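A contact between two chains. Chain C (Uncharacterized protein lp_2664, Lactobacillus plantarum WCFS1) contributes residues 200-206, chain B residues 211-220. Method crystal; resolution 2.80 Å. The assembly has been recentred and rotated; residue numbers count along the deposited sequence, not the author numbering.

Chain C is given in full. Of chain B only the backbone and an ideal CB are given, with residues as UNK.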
# COMPACT_ATOMS: atom_id res chain seq x y z
N ALA C 200 2.56 -1.44 21.70
CA ALA C 200 1.78 -2.64 21.98
C ALA C 200 0.48 -2.66 21.19
O ALA C 200 0.24 -3.59 20.41
CB ALA C 200 1.49 -2.74 23.47
N HIS C 201 -0.37 -1.65 21.39
CA HIS C 201 -1.64 -1.62 20.67
C HIS C 201 -1.42 -1.49 19.17
O HIS C 201 -2.31 -1.79 18.38
CB HIS C 201 -2.54 -0.48 21.17
CG HIS C 201 -3.92 -0.50 20.58
ND1 HIS C 201 -4.50 -1.65 20.07
CD2 HIS C 201 -4.86 0.47 20.46
CE1 HIS C 201 -5.72 -1.38 19.65
NE2 HIS C 201 -5.97 -0.10 19.88
N ARG C 202 -0.22 -1.06 18.79
CA ARG C 202 0.11 -0.90 17.38
C ARG C 202 0.73 -2.14 16.74
O ARG C 202 1.10 -2.11 15.56
CB ARG C 202 1.03 0.31 17.18
CG ARG C 202 0.37 1.63 17.51
CD ARG C 202 1.03 2.80 16.77
NE ARG C 202 0.60 4.11 17.27
CZ ARG C 202 0.95 5.27 16.73
NH1 ARG C 202 1.73 5.30 15.66
NH2 ARG C 202 0.53 6.40 17.27
N THR C 203 0.86 -3.23 17.49
CA THR C 203 1.41 -4.46 16.94
C THR C 203 0.31 -5.48 16.67
O THR C 203 0.39 -6.27 15.73
CB THR C 203 2.48 -5.08 17.90
OG1 THR C 203 3.76 -4.52 17.59
CG2 THR C 203 2.56 -6.60 17.75
N ALA C 204 -0.74 -5.45 17.48
CA ALA C 204 -1.85 -6.39 17.30
C ALA C 204 -2.56 -6.24 15.95
O ALA C 204 -3.09 -7.22 15.42
CB ALA C 204 -2.84 -6.22 18.44
N VAL C 205 -2.59 -5.03 15.40
CA VAL C 205 -3.27 -4.80 14.12
C VAL C 205 -2.46 -5.35 12.95
O VAL C 205 -3.02 -5.88 12.00
CB VAL C 205 -3.52 -3.30 13.86
CG1 VAL C 205 -4.49 -3.14 12.68
CG2 VAL C 205 -4.06 -2.62 15.13
N MSE C 206 -1.14 -5.20 13.01
CA MSE C 206 -0.30 -5.69 11.94
C MSE C 206 -0.46 -7.19 11.79
O MSE C 206 -0.42 -7.71 10.68
CB MSE C 206 1.16 -5.38 12.22
CG MSE C 206 1.37 -3.98 12.69
SE MSE C 206 3.14 -3.40 12.33
CE MSE C 206 2.70 -2.26 10.84
N UNK B 211 -10.34 1.86 10.93
CA UNK B 211 -10.57 2.35 12.28
C UNK B 211 -9.24 2.56 13.00
O UNK B 211 -8.93 3.67 13.42
CB UNK B 211 -11.46 1.38 13.06
N UNK B 212 -8.44 1.51 13.11
CA UNK B 212 -7.14 1.67 13.76
C UNK B 212 -6.28 2.75 13.09
O UNK B 212 -5.44 3.36 13.74
CB UNK B 212 -6.39 0.34 13.75
N UNK B 213 -6.49 2.97 11.80
CA UNK B 213 -5.73 3.98 11.08
C UNK B 213 -6.11 5.40 11.53
O UNK B 213 -5.25 6.27 11.66
CB UNK B 213 -5.95 3.83 9.57
N UNK B 214 -7.40 5.62 11.79
CA UNK B 214 -7.86 6.94 12.21
C UNK B 214 -7.69 7.13 13.71
O UNK B 214 -7.65 8.26 14.20
CB UNK B 214 -9.32 7.14 11.82
N UNK B 215 -7.58 6.03 14.43
CA UNK B 215 -7.39 6.10 15.87
C UNK B 215 -5.93 6.52 16.12
O UNK B 215 -5.66 7.39 16.95
CB UNK B 215 -7.72 4.76 16.54
N UNK B 216 -5.02 5.90 15.37
CA UNK B 216 -3.57 6.15 15.45
C UNK B 216 -3.19 7.53 14.93
O UNK B 216 -2.32 8.20 15.49
CB UNK B 216 -2.81 5.08 14.66
N UNK B 217 -3.84 7.96 13.86
CA UNK B 217 -3.57 9.26 13.27
C UNK B 217 -3.97 10.36 14.24
O UNK B 217 -3.19 11.28 14.49
CB UNK B 217 -4.31 9.42 11.94
N UNK B 218 -5.18 10.27 14.79
CA UNK B 218 -5.67 11.26 15.75
C UNK B 218 -4.82 11.21 17.01
O UNK B 218 -4.36 12.25 17.49
CB UNK B 218 -7.14 11.02 16.09
N UNK B 219 -4.61 10.01 17.55
CA UNK B 219 -3.81 9.85 18.76
C UNK B 219 -2.63 10.78 18.63
O UNK B 219 -2.49 11.73 19.41
CB UNK B 219 -3.36 8.40 18.97
N UNK B 220 -1.80 10.54 17.63
CA UNK B 220 -0.65 11.40 17.40
C UNK B 220 -1.19 12.83 17.42
O UNK B 220 -0.94 13.55 18.41
CB UNK B 220 0.06 11.07 16.09

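Position 211 opens the stretch with helical backbone angles. Its ideal CB has nothing of this stretch of chain C within 5.5 Å, so many side chains would fit. The deposited residue is Asp B211. Its carboxylate makes no contact with this stretch of chain C, but Asp B211 O accepts a hydrogen bond from the backbone N of position 215, 2.9 Å away.

Position 212 points its CA-to-CB bond toward chain C. The ideal CB lies 4.0 Å from Val C205 CG2, and the imidazole of His C201 is within reach of a longer chain. A small or medium aliphatic residue would pack on the valine. A longer chain with a polar end would suit both neighbours. The residue is Gln B212. Its CG sits 3.4 Å from Val C205 CG2, which gives the aliphatic part of the chain an apolar partner. Its amide then reaches over one face of the His C201 ring, with Gln B212 NE2 3.4 Å from His C201 NE2. Of the chain B residues here, Gln B212 is the most covered by this stretch of chain C.

Position 213 points away from chain C, so the contact sets no preference. It is Phe B213. Position 214 is out of reach, so short or long, charged or neutral would do; it is Lys B214. Position 215 has no atom of this stretch of chain C within 5.5 Å of its ideal CB, and small or longer side chains would both be tolerated. It is Ala B215, and Ala B215 CB stays 6.1 Å from His C201 NE2.

Position 216 again points toward chain C, one helical turn after Gln B212. Its ideal CB is 4.3 Å from Arg C202 CZ. The arginine offers positive charge and a flat face, so an acid, a neutral polar chain or an aliphatic chain could all fit. The residue is Glu B216. Its CG lies over one face of the guanidinium, and Glu B216 OE1 is 3.7 Å from Arg C202 CD. Glu B216 OE1 is also 4.1 Å from Arg C202 NE, well out of the guanidinium plane. The charges are therefore near each other, but no N-H points at this oxygen. Within the helix, Gln B212 NE2 gives a weak hydrogen bond to Glu B216 OE2 at 3.2 Å.

Position 217 points away, so large or small, polar or apolar would do; it is Trp B217. Position 218 is out of reach and equally unrestricted. It is Thr B218; Thr B218 OG1 makes a weak hydrogen bond to Lys B214 O at 3.4 Å.

Position 219 points toward chain C, with its ideal CB 4.7 Å from Arg C202 NH2. A small residue fits without entering close contact. It is Ala B219.

At position 220 the CA-to-CB bond points sideways, and the ideal CB is 4.8 Å from Arg C202 NH2. A short acid could bring an oxygen to this donor; a neutral acceptor such as Asn could also serve. The residue is Asp B220. Asp B220 OD1 lies 2.6 Å from Arg C202 NH2, at the edge of the guanidinium and near its plane. This is a hydrogen-bonded salt bridge, donated by the arginine at an angle of 144°.

Chain B (211-220) DQFKAEWTAD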
# COMPACT_ATOMS: atom_id res chain seq x y z
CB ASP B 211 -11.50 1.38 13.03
CG ASP B 211 -12.94 1.49 12.54
OD1 ASP B 211 -13.21 2.31 11.63
OD2 ASP B 211 -13.82 0.76 13.05
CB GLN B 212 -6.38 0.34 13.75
CG GLN B 212 -6.63 -0.47 15.00
CD GLN B 212 -6.44 0.36 16.24
OE1 GLN B 212 -7.41 0.85 16.83
NE2 GLN B 212 -5.18 0.56 16.63
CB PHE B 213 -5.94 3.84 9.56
CG PHE B 213 -5.21 4.86 8.73
CD1 PHE B 213 -5.70 6.16 8.60
CD2 PHE B 213 -4.01 4.54 8.10
CE1 PHE B 213 -5.01 7.12 7.84
CE2 PHE B 213 -3.31 5.49 7.35
CZ PHE B 213 -3.81 6.78 7.22
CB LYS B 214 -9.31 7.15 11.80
CG LYS B 214 -9.51 6.86 10.34
CD LYS B 214 -10.35 7.89 9.64
CE LYS B 214 -11.81 7.65 9.89
NZ LYS B 214 -12.56 8.61 9.04
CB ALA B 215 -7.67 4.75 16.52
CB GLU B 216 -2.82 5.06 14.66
CG GLU B 216 -2.79 3.71 15.39
CD GLU B 216 -2.22 2.55 14.56
OE1 GLU B 216 -1.22 2.73 13.83
OE2 GLU B 216 -2.77 1.43 14.66
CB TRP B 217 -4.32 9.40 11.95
CG TRP B 217 -4.21 10.75 11.32
CD1 TRP B 217 -4.75 11.92 11.79
CD2 TRP B 217 -3.59 11.07 10.07
NE1 TRP B 217 -4.51 12.94 10.90
CE2 TRP B 217 -3.80 12.44 9.84
CE3 TRP B 217 -2.89 10.32 9.12
CZ2 TRP B 217 -3.32 13.09 8.69
CZ3 TRP B 217 -2.42 10.97 7.98
CH2 TRP B 217 -2.64 12.34 7.78
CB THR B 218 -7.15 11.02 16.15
OG1 THR B 218 -8.02 11.49 15.12
CG2 THR B 218 -7.47 11.74 17.46
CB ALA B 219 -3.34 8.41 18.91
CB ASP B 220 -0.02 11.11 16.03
CG ASP B 220 0.41 9.68 15.88
OD1 ASP B 220 0.54 8.99 16.92
OD2 ASP B 220 0.63 9.23 14.74
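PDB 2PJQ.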